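Long-range contact in EKC/KEOPS complex subunit PCC1 (Saccharomyces cerevisiae, PDB 4WXA), which serves as the dimerization module of the EKC/KEOPS complex, which is required to form the threonylcarbamoyl group on adenosine 37 of tRNAs reading codons that begin with adenine: residues A[13-19]-A[52-58]. Residues are numbered along the deposited sequence; the frame is centred on the assembly and turned at random.
Sequences LELKIPF and NVMLVQF
Strands 13-18 and 53-58 are antiparallel neighbours in the sheet of the Pcc1 fold, the second being the middle one of this chain's three strands, and hydrogen-bonded pairs join L13 to F58, L15 to V56 and I17 to M54. Beyond the strand end F19 N still bonds to N52 O, and N52 ND2 returns to F19 O at 2.6 Å; CG of N52 stands between its backbone N and carbonyl carbon (chi1 71°), which helps turn the amide toward that carbonyl, with the bond lying in the carbonyl plane. An asparagine suits this place because its short side chain can offer an amide N-H where the strand has run out.

Alternation sends L13, L15, I17, M54, V56 and F58 to the face packed against helices 63-88 and 22-31, hence their apolar character. L13 CD2 lies 3.9 Å from F58 CD1, the two side chains running alongside each other, while F19 CE1 abuts M54 CB. The other face carries E14, K16, L55 and Q57, where K16 CG rests 4.1 Å from L55 CD2. Q57 OE1 lies 3.4 Å from E14 CB, the side chains crossing at about a right angle. Bent at chi2 (60°), Q57 brings NE2 to the carbonyl O of F58, next in its own strand, at 3.1 Å, on the side of the carbonyl plane opposite L13 N. A leucine here would probably leave F58 O with L13 N alone of these two donors. A strand of the neighbouring GON7 subunit pairs antiparallel with 13-16, so the sheet runs on across the interface.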
loop_
_atom_site.group_PDB
_atom_site.type_symbol
_atom_site.label_atom_id
_atom_site.label_comp_id
_atom_site.label_asym_id
_atom_site.label_seq_id
_atom_site.Cartn_x
_atom_site.Cartn_y
_atom_site.Cartn_z
ATOM N N LEU A 13 -3.807 4.043 3.970
ATOM C CA LEU A 13 -2.420 3.968 4.257
ATOM C C LEU A 13 -1.663 5.116 3.555
ATOM O O LEU A 13 -1.966 5.489 2.428
ATOM C CB LEU A 13 -1.925 2.648 3.757
ATOM C CG LEU A 13 -0.489 2.282 4.144
ATOM C CD1 LEU A 13 -0.443 0.816 4.218
ATOM C CD2 LEU A 13 0.508 2.676 3.103
ATOM N N GLU A 14 -0.696 5.688 4.233
ATOM C CA GLU A 14 0.139 6.725 3.610
ATOM C C GLU A 14 1.570 6.316 3.715
ATOM O O GLU A 14 2.118 5.952 4.762
ATOM C CB GLU A 14 -0.106 8.102 4.182
ATOM C CG GLU A 14 1.014 9.062 3.815
ATOM C CD GLU A 14 0.571 10.503 3.664
ATOM O OE1 GLU A 14 0.232 11.138 4.684
ATOM O OE2 GLU A 14 0.607 11.025 2.531
ATOM N N LEU A 15 2.184 6.377 2.580
ATOM C CA LEU A 15 3.549 6.027 2.455
ATOM C C LEU A 15 4.417 7.282 2.167
ATOM O O LEU A 15 4.071 8.094 1.301
ATOM C CB LEU A 15 3.574 5.081 1.318
ATOM C CG LEU A 15 4.923 4.521 0.936
ATOM C CD1 LEU A 15 5.563 3.703 2.050
ATOM C CD2 LEU A 15 4.694 3.601 -0.264
ATOM N N LYS A 16 5.488 7.498 2.927
ATOM C CA LYS A 16 6.393 8.698 2.670
ATOM C C LYS A 16 7.798 8.254 2.310
ATOM O O LYS A 16 8.411 7.478 3.046
ATOM C CB LYS A 16 6.469 9.602 3.867
ATOM C CG LYS A 16 5.157 9.842 4.596
ATOM C CD LYS A 16 5.398 10.895 5.644
ATOM C CE LYS A 16 4.138 11.484 6.213
ATOM N NZ LYS A 16 3.402 10.559 7.111
ATOM N N ILE A 17 8.305 8.715 1.173
ATOM C CA ILE A 17 9.548 8.192 0.644
ATOM C C ILE A 17 10.569 9.317 0.418
ATOM O O ILE A 17 10.447 10.074 -0.515
ATOM C CB ILE A 17 9.278 7.461 -0.669
ATOM C CG1 ILE A 17 8.384 6.235 -0.395
ATOM C CG2 ILE A 17 10.537 6.950 -1.343
ATOM C CD1 ILE A 17 7.298 6.204 -1.427
ATOM N N PRO A 18 11.596 9.417 1.286
ATOM C CA PRO A 18 12.594 10.470 1.194
ATOM C C PRO A 18 13.634 10.218 0.152
ATOM O O PRO A 18 14.389 9.286 0.254
ATOM C CB PRO A 18 13.232 10.521 2.566
ATOM C CG PRO A 18 12.483 9.579 3.401
ATOM C CD PRO A 18 11.680 8.678 2.536
ATOM N N PHE A 19 13.661 11.033 -0.878
ATOM C CA PHE A 19 14.742 10.935 -1.846
ATOM C C PHE A 19 15.887 11.918 -1.471
ATOM O O PHE A 19 15.777 12.717 -0.573
ATOM C CB PHE A 19 14.173 11.284 -3.211
ATOM C CG PHE A 19 13.327 10.219 -3.806
ATOM C CD1 PHE A 19 12.019 10.173 -3.540
ATOM C CD2 PHE A 19 13.866 9.277 -4.660
ATOM C CE1 PHE A 19 11.220 9.197 -4.101
ATOM C CE2 PHE A 19 13.087 8.306 -5.237
ATOM C CZ PHE A 19 11.741 8.268 -4.956
ATOM N N ASN A 52 12.017 17.055 -0.950
ATOM C CA ASN A 52 12.634 15.813 -1.412
ATOM C C ASN A 52 11.772 14.547 -1.123
ATOM O O ASN A 52 12.216 13.416 -1.446
ATOM C CB ASN A 52 14.028 15.713 -0.779
ATOM C CG ASN A 52 13.948 15.443 0.681
ATOM O OD1 ASN A 52 13.414 16.240 1.468
ATOM N ND2 ASN A 52 14.371 14.253 1.054
ATOM N N VAL A 53 10.566 14.728 -0.548
ATOM C CA VAL A 53 9.727 13.547 -0.120
ATOM C C VAL A 53 8.595 13.271 -1.106
ATOM O O VAL A 53 7.864 14.176 -1.508
ATOM C CB VAL A 53 9.094 13.743 1.259
ATOM C CG1 VAL A 53 8.332 12.497 1.653
ATOM C CG2 VAL A 53 10.182 13.978 2.329
ATOM N N MET A 54 8.436 12.011 -1.476
ATOM C CA MET A 54 7.258 11.564 -2.225
ATOM C C MET A 54 6.163 11.047 -1.259
ATOM O O MET A 54 6.443 10.276 -0.364
ATOM C CB MET A 54 7.647 10.502 -3.218
ATOM C CG MET A 54 6.470 10.054 -4.090
ATOM S SD MET A 54 6.880 8.493 -4.948
ATOM C CE MET A 54 5.993 8.742 -6.448
ATOM N N LEU A 55 4.927 11.512 -1.450
ATOM C CA LEU A 55 3.828 11.193 -0.604
ATOM C C LEU A 55 2.825 10.363 -1.449
ATOM O O LEU A 55 2.431 10.800 -2.537
ATOM C CB LEU A 55 3.257 12.473 -0.070
ATOM C CG LEU A 55 4.212 13.438 0.582
ATOM C CD1 LEU A 55 3.604 14.781 0.932
ATOM C CD2 LEU A 55 4.777 12.875 1.885
ATOM N N VAL A 56 2.482 9.127 -0.988
ATOM C CA VAL A 56 1.485 8.304 -1.669
ATOM C C VAL A 56 0.396 7.876 -0.650
ATOM O O VAL A 56 0.645 7.148 0.322
ATOM C CB VAL A 56 2.106 7.011 -2.185
ATOM C CG1 VAL A 56 1.143 6.263 -3.104
ATOM C CG2 VAL A 56 3.307 7.268 -3.008
ATOM N N GLN A 57 -0.800 8.361 -0.873
ATOM C CA GLN A 57 -1.951 8.136 -0.048
ATOM C C GLN A 57 -2.893 7.102 -0.769
ATOM O O GLN A 57 -3.378 7.355 -1.902
ATOM C CB GLN A 57 -2.620 9.465 0.106
ATOM C CG GLN A 57 -3.869 9.523 0.947
ATOM C CD GLN A 57 -3.568 9.077 2.373
ATOM O OE1 GLN A 57 -2.841 9.770 3.106
ATOM N NE2 GLN A 57 -4.071 7.886 2.749
ATOM N N PHE A 58 -3.044 5.918 -0.148
ATOM C CA PHE A 58 -4.057 4.913 -0.544
ATOM C C PHE A 58 -5.315 5.003 0.317
ATOM O O PHE A 58 -5.241 5.321 1.503
ATOM C CB PHE A 58 -3.475 3.524 -0.363
ATOM C CG PHE A 58 -2.130 3.344 -0.981
ATOM C CD1 PHE A 58 -0.996 3.724 -0.309
ATOM C CD2 PHE A 58 -1.993 2.785 -2.240
ATOM C CE1 PHE A 58 0.281 3.558 -0.877
ATOM C CE2 PHE A 58 -0.746 2.617 -2.812
ATOM C CZ PHE A 58 0.406 3.016 -2.119
#